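Glycerophosphodiester phosphodiesterase (Cytophaga hutchinsonii ATCC 33406, PDB 3CH0) is a single-chain member of the glycerophosphodiester phosphodiesterase family, built on a TIM-barrel fold. Local coordinates at residues Arg18-Ile26 and Phe104-Pro115; Phe60-Val68 and Ile94-Arg103. All coordinates share one frame; numbering follows the deposited sequence. Where two conformers were deposited one is given.

How the contacts relate
Both contacts involve the long connection from strand 52-54 to helix 117-127, contact 2 nested inside the loop closed by contact 1. Both are partly buried, contact 1 with more buried residues, contact 2 with more exposed ones. Contact 1, nearer the centre of the chain, joins the far part of this connection to the barrel loop before helix 26-35 through carbons, an aromatic face and one amide. Contact 2 folds the connection upon itself, with an apolar end, a lysine bonded to two carbonyls, a salt bridge and several waters. K109 NZ joins the two, reaching the carbonyls of G97 and K99; A112 N donates to D95 OD1, and the rings of F104 and H101 meet edge-to-face.

Contact 1: residues Arg18-Ile26 and Phe104-Pro115; sequences RGLLPENTI and FKSQKKVPAVKP. With EDO (1,2-ethanediol), chain P.
P22 packs its ring against V110, CD lying 3.8 Å from V110 CG2, while L21 CD2 rests on the aliphatic start of K108. In this TIM barrel, residues 18-26 end the loop after strand 10-13 and enter helix 26-35; the other segment, 104-115, runs alongside toward helix 117-127. The compact A112 lets T25 approach closely, its methyl CG2 3.6 Å from A112 CB. At the far end I26 and the P115 ring lie antiparallel, I26 CG1 against P115 CB. Threonine suits the N-cap of the helix: OG1 donates to P22 O and accepts from A28 N, whereas CG2 stays with the apolar patch.

Nearer R18 the character changes. F104 offers a ring face to the arginine's aliphatic part, R18 CG standing 4.0 Å from the ring centroid in a CH-pi contact. The bend at chi3 (63°) brings the guanidinium down past the ring's rim, so that F104 CZ lies over the guanidinium's centre, the two planes 33° apart; NH2 pairs with D264.

The polar edge depends on Q107, whose extended chain carries the amide in among carbonyls. Q107 NE2 gives a nearly straight bond of 2.7 Å to R18 O and a second to water 3, which also binds E23. K108 N donates to L20 O (2.9 Å), tying the two loops' backbones. At the amide's other end, Q107 OE1 accepts from K109 NZ at 2.7 Å.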
loop_
_atom_site.group_PDB
_atom_site.type_symbol
_atom_site.label_atom_id
_atom_site.label_comp_id
_atom_site.label_asym_id
_atom_site.label_seq_id
_atom_site.Cartn_x
_atom_site.Cartn_y
_atom_site.Cartn_z
ATOM N N ARG A 18 7.266 -3.372 -6.439
ATOM C CA ARG A 18 6.729 -4.463 -7.310
ATOM C C ARG A 18 7.352 -4.581 -8.687
ATOM O O ARG A 18 7.487 -5.686 -9.235
ATOM C CB ARG A 18 5.206 -4.344 -7.457
ATOM C CG ARG A 18 4.582 -5.284 -8.504
ATOM C CD ARG A 18 3.051 -5.198 -8.455
ATOM N NE ARG A 18 2.559 -3.864 -8.795
ATOM C CZ ARG A 18 1.341 -3.590 -9.267
ATOM N NH1 ARG A 18 0.450 -4.548 -9.400
ATOM N NH2 ARG A 18 1.038 -2.340 -9.615
ATOM N N GLY A 19 7.741 -3.461 -9.280
ATOM C CA GLY A 19 8.378 -3.541 -10.609
ATOM C C GLY A 19 9.715 -4.273 -10.576
ATOM O O GLY A 19 10.155 -4.803 -11.618
ATOM N N LEU A 20 10.387 -4.272 -9.423
ATOM C CA LEU A 20 11.734 -4.799 -9.305
ATOM C C LEU A 20 11.805 -6.163 -8.663
ATOM O O LEU A 20 12.649 -7.002 -9.017
ATOM C CB LEU A 20 12.573 -3.846 -8.456
ATOM C CG LEU A 20 12.588 -2.365 -8.927
ATOM C CD1 LEU A 20 13.461 -1.486 -7.991
ATOM C CD2 LEU A 20 13.000 -2.221 -10.402
ATOM N N LEU A 21 10.933 -6.400 -7.675
ATOM C CA LEU A 21 10.984 -7.584 -6.829
ATOM C C LEU A 21 9.566 -8.006 -6.471
ATOM O O LEU A 21 8.660 -7.173 -6.538
ATOM C CB LEU A 21 11.755 -7.296 -5.548
ATOM C CG LEU A 21 13.299 -7.332 -5.632
ATOM C CD1 LEU A 21 13.898 -6.769 -4.358
ATOM C CD2 LEU A 21 13.745 -8.805 -5.829
ATOM N N PRO A 22 9.372 -9.275 -6.081
ATOM C CA PRO A 22 8.031 -9.729 -5.684
ATOM C C PRO A 22 7.352 -8.765 -4.719
ATOM O O PRO A 22 7.931 -8.309 -3.721
ATOM C CB PRO A 22 8.289 -11.084 -5.075
ATOM C CG PRO A 22 9.485 -11.620 -5.862
ATOM C CD PRO A 22 10.352 -10.388 -5.983
ATOM N N GLU A 23 6.138 -8.364 -5.072
ATOM C CA GLU A 23 5.477 -7.311 -4.293
ATOM C C GLU A 23 5.271 -7.646 -2.827
ATOM O O GLU A 23 4.990 -8.804 -2.474
ATOM C CB GLU A 23 4.098 -7.080 -4.907
ATOM C CG GLU A 23 3.067 -8.181 -4.752
ATOM C CD GLU A 23 1.886 -7.971 -5.658
ATOM O OE1 GLU A 23 2.105 -8.075 -6.876
ATOM O OE2 GLU A 23 0.736 -7.859 -5.108
ATOM N N ASN A 24 5.355 -6.642 -1.987
ATOM C CA ASN A 24 4.910 -6.802 -0.605
ATOM C C ASN A 24 5.718 -7.885 0.162
ATOM O O ASN A 24 5.220 -8.459 1.117
ATOM C CB ASN A 24 3.402 -7.068 -0.533
ATOM C CG ASN A 24 2.558 -5.799 -0.613
ATOM O OD1 ASN A 24 2.939 -4.728 -0.132
ATOM N ND2 ASN A 24 1.375 -5.935 -1.238
ATOM N N THR A 25 6.999 -8.012 -0.206
ATOM C CA THR A 25 7.885 -8.977 0.448
ATOM C C THR A 25 8.985 -8.212 1.161
ATOM O O THR A 25 9.347 -7.083 0.836
ATOM C CB THR A 25 8.496 -9.954 -0.581
ATOM O OG1 THR A 25 9.308 -9.227 -1.512
ATOM C CG2 THR A 25 7.399 -10.749 -1.286
ATOM N N ILE A 26 9.548 -8.896 2.146
ATOM C CA ILE A 26 10.668 -8.324 2.901
ATOM C C ILE A 26 11.813 -7.997 1.924
ATOM O O ILE A 26 12.428 -6.939 2.026
ATOM C CB ILE A 26 11.161 -9.281 3.982
ATOM C CG1 ILE A 26 10.108 -9.448 5.093
ATOM C CG2 ILE A 26 12.525 -8.814 4.571
ATOM C CD1 ILE A 26 9.654 -8.179 5.763
ATOM N N PHE A 104 4.793 -7.480 -14.967
ATOM C CA PHE A 104 6.081 -6.998 -14.487
ATOM C C PHE A 104 7.140 -8.019 -14.856
ATOM O O PHE A 104 7.710 -8.700 -14.020
ATOM C CB PHE A 104 6.046 -6.717 -12.967
ATOM C CG PHE A 104 5.001 -5.708 -12.617
ATOM C CD1 PHE A 104 5.295 -4.346 -12.770
ATOM C CD2 PHE A 104 3.696 -6.090 -12.289
ATOM C CE1 PHE A 104 4.346 -3.401 -12.546
ATOM C CE2 PHE A 104 2.740 -5.115 -12.111
ATOM C CZ PHE A 104 3.082 -3.771 -12.245
ATOM N N LYS A 105 7.397 -8.094 -16.157
ATOM C CA LYS A 105 8.202 -9.168 -16.683
ATOM C C LYS A 105 9.666 -9.028 -16.290
ATOM O O LYS A 105 10.378 -10.029 -16.270
ATOM C CB LYS A 105 8.000 -9.280 -18.217
ATOM C CG LYS A 105 6.674 -9.915 -18.601
ATOM C CD LYS A 105 6.389 -11.215 -17.844
ATOM N N SER A 106 10.125 -7.847 -15.938
ATOM C CA SER A 106 11.497 -7.682 -15.480
ATOM C C SER A 106 11.661 -7.858 -13.957
ATOM O O SER A 106 12.763 -7.757 -13.413
ATOM C CB SER A 106 12.064 -6.334 -15.963
ATOM O OG SER A 106 11.774 -5.275 -15.069
ATOM N N GLN A 107 10.560 -8.145 -13.259
ATOM C CA GLN A 107 10.655 -8.425 -11.839
ATOM C C GLN A 107 11.602 -9.584 -11.568
ATOM O O GLN A 107 11.510 -10.628 -12.241
ATOM C CB GLN A 107 9.295 -8.773 -11.270
ATOM C CG GLN A 107 9.224 -8.814 -9.761
ATOM C CD GLN A 107 7.895 -9.307 -9.324
ATOM O OE1 GLN A 107 7.633 -10.524 -9.258
ATOM N NE2 GLN A 107 6.999 -8.338 -9.048
ATOM N N LYS A 108 12.429 -9.431 -10.544
ATOM C CA LYS A 108 13.394 -10.469 -10.153
ATOM C C LYS A 108 12.681 -11.643 -9.503
ATOM O O LYS A 108 11.896 -11.507 -8.529
ATOM C CB LYS A 108 14.464 -9.909 -9.208
ATOM C CG LYS A 108 15.346 -10.944 -8.572
ATOM C CD LYS A 108 16.323 -11.521 -9.543
ATOM C CE LYS A 108 17.111 -12.627 -8.849
ATOM N NZ LYS A 108 18.301 -12.896 -9.578
ATOM N N LYS A 109 12.985 -12.841 -9.995
ATOM C CA LYS A 109 12.388 -14.021 -9.434
ATOM C C LYS A 109 13.257 -14.567 -8.348
ATOM O O LYS A 109 14.378 -15.030 -8.603
ATOM C CB LYS A 109 12.149 -15.092 -10.534
ATOM C CG LYS A 109 11.284 -14.669 -11.650
ATOM C CD LYS A 109 9.816 -14.516 -11.216
ATOM C CE LYS A 109 9.501 -13.098 -10.781
ATOM N NZ LYS A 109 8.267 -13.021 -10.001
ATOM N N VAL A 110 12.725 -14.522 -7.122
ATOM C CA VAL A 110 13.357 -14.996 -5.902
ATOM C C VAL A 110 12.302 -15.634 -5.012
ATOM O O VAL A 110 11.106 -15.263 -5.066
ATOM C CB VAL A 110 14.063 -13.880 -5.096
ATOM C CG1 VAL A 110 15.286 -13.288 -5.881
ATOM C CG2 VAL A 110 13.074 -12.760 -4.724
ATOM N N PRO A 111 12.679 -16.657 -4.252
ATOM C CA PRO A 111 11.745 -17.253 -3.285
ATOM C C PRO A 111 11.276 -16.185 -2.294
ATOM O O PRO A 111 12.099 -15.409 -1.782
ATOM C CB PRO A 111 12.585 -18.329 -2.558
ATOM C CG PRO A 111 13.683 -18.636 -3.543
ATOM C CD PRO A 111 14.009 -17.320 -4.229
ATOM N N ALA A 112 9.949 -16.098 -2.075
ATOM C CA ALA A 112 9.421 -15.155 -1.114
ATOM C C ALA A 112 8.108 -15.622 -0.604
ATOM O O ALA A 112 7.420 -16.352 -1.311
ATOM C CB ALA A 112 9.283 -13.778 -1.775
ATOM N N VAL A 113 7.790 -15.208 0.612
ATOM C CA VAL A 113 6.496 -15.488 1.193
ATOM C C VAL A 113 5.852 -14.197 1.649
ATOM O O VAL A 113 6.493 -13.169 1.705
ATOM C CB VAL A 113 6.580 -16.531 2.326
ATOM C CG1 VAL A 113 7.268 -17.820 1.770
ATOM C CG2 VAL A 113 7.327 -15.957 3.561
ATOM N N LYS A 114 4.559 -14.268 1.954
ATOM C CA LYS A 114 3.863 -13.109 2.542
ATOM C C LYS A 114 4.248 -12.951 3.991
ATOM O O LYS A 114 4.006 -13.883 4.808
ATOM C CB LYS A 114 2.344 -13.327 2.451
ATOM C CG LYS A 114 1.825 -13.439 1.041
ATOM C CD LYS A 114 0.300 -13.536 1.004
ATOM C CE LYS A 114 -0.275 -13.569 -0.381
ATOM N NZ LYS A 114 -0.273 -12.302 -1.122
ATOM N N PRO A 115 4.872 -11.806 4.339
ATOM C CA PRO A 115 5.348 -11.600 5.722
ATOM C C PRO A 115 4.255 -11.044 6.630
ATOM O O PRO A 115 3.288 -10.438 6.171
ATOM C CB PRO A 115 6.477 -10.584 5.539
ATOM C CG PRO A 115 5.948 -9.709 4.375
ATOM C CD PRO A 115 5.189 -10.642 3.475
HETATM C C1 EDO P . 7.334 -4.731 -17.404
HETATM O O1 EDO P . 8.572 -5.464 -17.354
HETATM C C2 EDO P . 6.366 -5.313 -18.425
HETATM O O2 EDO P . 5.994 -6.663 -18.095
HETATM O O HOH W 1 9.096 -5.181 -14.107
HETATM O O HOH W 2 14.345 -6.063 -11.354
HETATM O O HOH W 3 4.612 -9.088 -7.479
HETATM O O HOH W 4 8.639 -11.604 2.646
#

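Contact 2: residues Phe60-Val68 and Ile94-Arg103; sequences FHHEITMMV and IDVGMKTHPR. With EDO (1,2-ethanediol), chain G; EDO (1,2-ethanediol), chain M.
I94 lays its side chain over one face of the F60 ring, CD1 above the CZ side, and CG2 comes within 3.4 Å of F60 CE1. This is the tight end of a contact within the excursion from the barrel after strand 52-54, probably this family's insertion. V96 CG1 meets the same ring at its edge, and I64 CD1 lies alongside V96 CB (4.1 Å). Branched aliphatic chains suit the place: I94 touches T65 CG2 through its CG2 and V68 CG1 through its CD1 (3.8 Å). T65 turns its hydroxyl back to H61 O.

K99 marks the passage to the wetter side. CG is anti to the backbone N (chi1 -169°) and the chain runs straight, carrying the ammonium to two carbonyls: K99 NZ donates to H62 O (2.7 Å) in the carbonyl plane, on a lone pair, and to T65 O (3.2 Å) from well above that carbonyl's plane. Water 8 is a third partner. Waters 5, 6 and 7 also bridge the segments here, and the exposed selenomethionine M66 merely lays its CE near the M98 and K99 backbone. D95 OD2 takes M98 N through its syn lone pair and closes an Asx turn onto G97 N.

At the outer end E63 CB sits over the H101 ring, and the carboxylate beyond is gripped side-on by R103. R103 NE binds E63 OE2 and R103 NH2 binds E63 OE1, each at 2.8 Å, both through syn lone pairs, with the groups 14° from coplanar. Such a paired grip fixes the rotation of both groups, so directed charge probably holds the outer end, close apolar fit the inner.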
loop_
_atom_site.group_PDB
_atom_site.type_symbol
_atom_site.label_atom_id
_atom_site.label_comp_id
_atom_site.label_asym_id
_atom_site.label_seq_id
_atom_site.Cartn_x
_atom_site.Cartn_y
_atom_site.Cartn_z
ATOM N N PHE A 60 -4.780 -15.705 -2.259
ATOM C CA PHE A 60 -3.531 -15.842 -3.050
ATOM C C PHE A 60 -3.787 -15.619 -4.512
ATOM O O PHE A 60 -4.515 -16.361 -5.137
ATOM C CB PHE A 60 -2.889 -17.223 -2.864
ATOM C CG PHE A 60 -2.147 -17.347 -1.583
ATOM C CD1 PHE A 60 -0.785 -16.981 -1.497
ATOM C CD2 PHE A 60 -2.807 -17.746 -0.412
ATOM C CE1 PHE A 60 -0.102 -17.069 -0.288
ATOM C CE2 PHE A 60 -2.145 -17.828 0.772
ATOM C CZ PHE A 60 -0.758 -17.483 0.853
ATOM N N HIS A 61 -3.197 -14.563 -5.062
ATOM C CA HIS A 61 -3.511 -14.113 -6.393
ATOM C C HIS A 61 -2.785 -14.936 -7.430
ATOM O O HIS A 61 -1.565 -15.231 -7.297
ATOM C CB HIS A 61 -3.142 -12.611 -6.541
ATOM C CG HIS A 61 -3.835 -11.927 -7.669
ATOM N ND1 HIS A 61 -3.481 -12.104 -8.987
ATOM C CD2 HIS A 61 -4.830 -11.001 -7.666
ATOM C CE1 HIS A 61 -4.245 -11.344 -9.749
ATOM N NE2 HIS A 61 -5.098 -10.689 -8.976
ATOM N N HIS A 62 -3.471 -15.223 -8.530
ATOM C CA HIS A 62 -2.823 -16.019 -9.598
ATOM C C HIS A 62 -1.608 -15.336 -10.273
ATOM O O HIS A 62 -0.746 -16.026 -10.867
ATOM C CB HIS A 62 -3.857 -16.402 -10.677
ATOM C CG HIS A 62 -4.162 -15.320 -11.646
ATOM N ND1 HIS A 62 -5.057 -14.304 -11.372
ATOM C CD2 HIS A 62 -3.727 -15.104 -12.905
ATOM C CE1 HIS A 62 -5.135 -13.495 -12.409
ATOM N NE2 HIS A 62 -4.355 -13.968 -13.361
ATOM N N GLU A 63 -1.475 -14.001 -10.215
ATOM C CA GLU A 63 -0.400 -13.398 -10.917
ATOM C C GLU A 63 0.898 -13.679 -10.214
ATOM O O GLU A 63 1.960 -13.616 -10.860
ATOM C CB GLU A 63 -0.601 -11.889 -11.092
ATOM C CG GLU A 63 -1.671 -11.612 -12.115
ATOM C CD GLU A 63 -1.823 -10.119 -12.399
ATOM O OE1 GLU A 63 -1.885 -9.337 -11.424
ATOM O OE2 GLU A 63 -1.859 -9.709 -13.584
ATOM N N ILE A 64 0.823 -13.964 -8.916
ATOM C CA ILE A 64 2.050 -14.047 -8.120
ATOM C C ILE A 64 2.322 -15.405 -7.490
ATOM O O ILE A 64 3.451 -15.645 -6.975
ATOM C CB ILE A 64 2.076 -12.944 -7.015
ATOM C CG1 ILE A 64 0.979 -13.169 -5.956
ATOM C CG2 ILE A 64 1.971 -11.544 -7.654
ATOM C CD1 ILE A 64 1.036 -12.214 -4.708
ATOM N N THR A 65 1.299 -16.266 -7.449
ATOM C CA THR A 65 1.324 -17.460 -6.611
ATOM C C THR A 65 1.413 -18.711 -7.512
ATOM O O THR A 65 0.520 -19.015 -8.261
ATOM C CB THR A 65 0.073 -17.601 -5.698
ATOM O OG1 THR A 65 -0.177 -16.374 -4.990
ATOM C CG2 THR A 65 0.290 -18.722 -4.706
HETATM N N MSE A 66 2.531 -19.429 -7.400
HETATM C CA MSE A 66 2.679 -20.660 -8.189
HETATM C C MSE A 66 1.653 -21.735 -7.880
HETATM O O MSE A 66 1.056 -22.293 -8.786
HETATM C CB MSE A 66 4.094 -21.237 -7.961
HETATM C CG MSE A 66 4.420 -22.408 -8.871
HETATM SE SE MSE A 66 4.824 -21.656 -10.565
HETATM C CE MSE A 66 6.549 -21.062 -9.919
HETATM N N MSE A 67 1.499 -22.015 -6.605
HETATM C CA MSE A 67 0.734 -23.182 -6.142
HETATM C C MSE A 67 0.311 -23.063 -4.683
HETATM O O MSE A 67 1.065 -22.551 -3.841
HETATM C CB MSE A 67 1.585 -24.457 -6.415
HETATM C CG MSE A 67 1.616 -25.524 -5.327
HETATM SE SE MSE A 67 3.094 -26.817 -5.554
HETATM C CE MSE A 67 3.885 -25.987 -7.203
ATOM N N VAL A 68 -0.913 -23.517 -4.379
ATOM C CA VAL A 68 -1.373 -23.591 -3.008
ATOM C C VAL A 68 -1.835 -25.032 -2.745
ATOM O O VAL A 68 -2.664 -25.560 -3.503
ATOM C CB VAL A 68 -2.548 -22.606 -2.727
ATOM C CG1 VAL A 68 -3.076 -22.803 -1.271
ATOM C CG2 VAL A 68 -2.092 -21.165 -2.991
ATOM N N ILE A 94 3.705 -20.563 1.466
ATOM C CA ILE A 94 3.298 -20.492 0.079
ATOM C C ILE A 94 4.157 -19.427 -0.639
ATOM O O ILE A 94 4.226 -18.239 -0.215
ATOM C CB ILE A 94 1.799 -20.129 -0.012
ATOM C CG1 ILE A 94 0.951 -21.278 0.592
ATOM C CG2 ILE A 94 1.402 -19.881 -1.435
ATOM C CD1 ILE A 94 -0.515 -20.965 0.927
ATOM N N ASP A 95 4.851 -19.847 -1.693
ATOM C CA ASP A 95 5.666 -18.932 -2.424
ATOM C C ASP A 95 4.853 -17.933 -3.226
ATOM O O ASP A 95 3.907 -18.323 -3.947
ATOM C CB ASP A 95 6.574 -19.699 -3.371
ATOM C CG ASP A 95 7.509 -18.783 -4.118
ATOM O OD1 ASP A 95 8.630 -18.503 -3.572
ATOM O OD2 ASP A 95 7.151 -18.285 -5.183
ATOM N N VAL A 96 5.245 -16.657 -3.106
ATOM C CA VAL A 96 4.693 -15.566 -3.909
ATOM C C VAL A 96 5.766 -14.745 -4.606
ATOM O O VAL A 96 5.628 -13.527 -4.801
ATOM C CB VAL A 96 3.788 -14.685 -3.021
ATOM C CG1 VAL A 96 2.525 -15.493 -2.600
ATOM C CG2 VAL A 96 4.578 -14.111 -1.865
ATOM N N GLY A 97 6.854 -15.403 -5.013
ATOM C CA GLY A 97 7.892 -14.696 -5.716
ATOM C C GLY A 97 8.492 -15.303 -6.984
ATOM O O GLY A 97 9.089 -14.612 -7.823
HETATM N N MSE A 98 8.349 -16.623 -7.107
HETATM C CA MSE A 98 8.971 -17.313 -8.238
HETATM C C MSE A 98 8.175 -17.368 -9.519
HETATM O O MSE A 98 8.713 -17.652 -10.602
HETATM C CB MSE A 98 9.315 -18.756 -7.833
HETATM C CG MSE A 98 10.400 -18.840 -6.819
HETATM SE SE MSE A 98 12.150 -18.120 -7.440
HETATM C CE MSE A 98 12.446 -19.283 -9.017
ATOM N N LYS A 99 6.868 -17.171 -9.411
ATOM C CA LYS A 99 6.044 -17.127 -10.600
ATOM C C LYS A 99 6.238 -15.853 -11.396
ATOM O O LYS A 99 6.240 -14.758 -10.862
ATOM C CB LYS A 99 4.556 -17.262 -10.257
ATOM C CG LYS A 99 3.654 -17.482 -11.464
ATOM C CD LYS A 99 2.234 -17.748 -10.989
ATOM C CE LYS A 99 1.273 -18.221 -12.058
ATOM N NZ LYS A 99 -0.029 -18.606 -11.426
ATOM N N THR A 100 6.346 -15.968 -12.716
ATOM C CA THR A 100 6.432 -14.824 -13.565
ATOM C C THR A 100 5.151 -13.993 -13.555
ATOM O O THR A 100 4.073 -14.539 -13.750
ATOM C CB THR A 100 6.749 -15.214 -15.012
ATOM O OG1 THR A 100 8.016 -15.879 -15.002
ATOM C CG2 THR A 100 6.807 -13.990 -15.889
ATOM N N HIS A 101 5.303 -12.702 -13.251
ATOM C CA HIS A 101 4.207 -11.754 -13.244
ATOM C C HIS A 101 4.019 -11.213 -14.656
ATOM O O HIS A 101 4.886 -10.508 -15.149
ATOM C CB HIS A 101 4.501 -10.600 -12.248
ATOM C CG HIS A 101 3.283 -9.795 -11.913
ATOM N ND1 HIS A 101 2.327 -9.452 -12.861
ATOM C CD2 HIS A 101 2.839 -9.301 -10.733
ATOM C CE1 HIS A 101 1.370 -8.751 -12.266
ATOM N NE2 HIS A 101 1.639 -8.673 -10.972
ATOM N N PRO A 102 2.858 -11.519 -15.273
ATOM C CA PRO A 102 2.626 -11.135 -16.670
ATOM C C PRO A 102 2.761 -9.628 -16.918
ATOM O O PRO A 102 3.097 -9.199 -18.031
ATOM C CB PRO A 102 1.183 -11.586 -16.936
ATOM C CG PRO A 102 0.792 -12.505 -15.845
ATOM C CD PRO A 102 1.698 -12.196 -14.666
ATOM N N ARG A 103 2.529 -8.810 -15.874
ATOM C CA ARG A 103 2.588 -7.363 -16.037
ATOM C C ARG A 103 3.867 -6.693 -15.564
ATOM O O ARG A 103 4.038 -5.483 -15.765
ATOM C CB ARG A 103 1.351 -6.726 -15.386
ATOM C CG ARG A 103 0.023 -7.336 -15.875
ATOM C CD ARG A 103 -1.160 -6.552 -15.396
ATOM N NE ARG A 103 -1.440 -6.922 -14.004
ATOM C CZ ARG A 103 -1.488 -6.098 -12.958
ATOM N NH1 ARG A 103 -1.352 -4.796 -13.106
ATOM N NH2 ARG A 103 -1.740 -6.600 -11.769
HETATM C C1 EDO G . 5.708 -23.279 -1.968
HETATM O O1 EDO G . 4.411 -22.760 -2.338
HETATM C C2 EDO G . 5.820 -24.807 -2.062
HETATM O O2 EDO G . 6.955 -25.318 -1.318
HETATM C C1 EDO M . 2.407 -25.300 -11.415
HETATM O O1 EDO M . 1.885 -24.686 -10.234
HETATM C C2 EDO M . 2.325 -26.808 -11.194
HETATM O O2 EDO M . 0.955 -27.253 -10.966
HETATM O O HOH W 5 1.560 -15.168 -13.126
HETATM O O HOH W 6 5.089 -18.003 -6.933
HETATM O O HOH W 7 5.731 -14.253 -8.057
HETATM O O HOH W 8 0.684 -21.558 -11.144
HETATM O O HOH W 9 3.429 -20.921 -4.624
#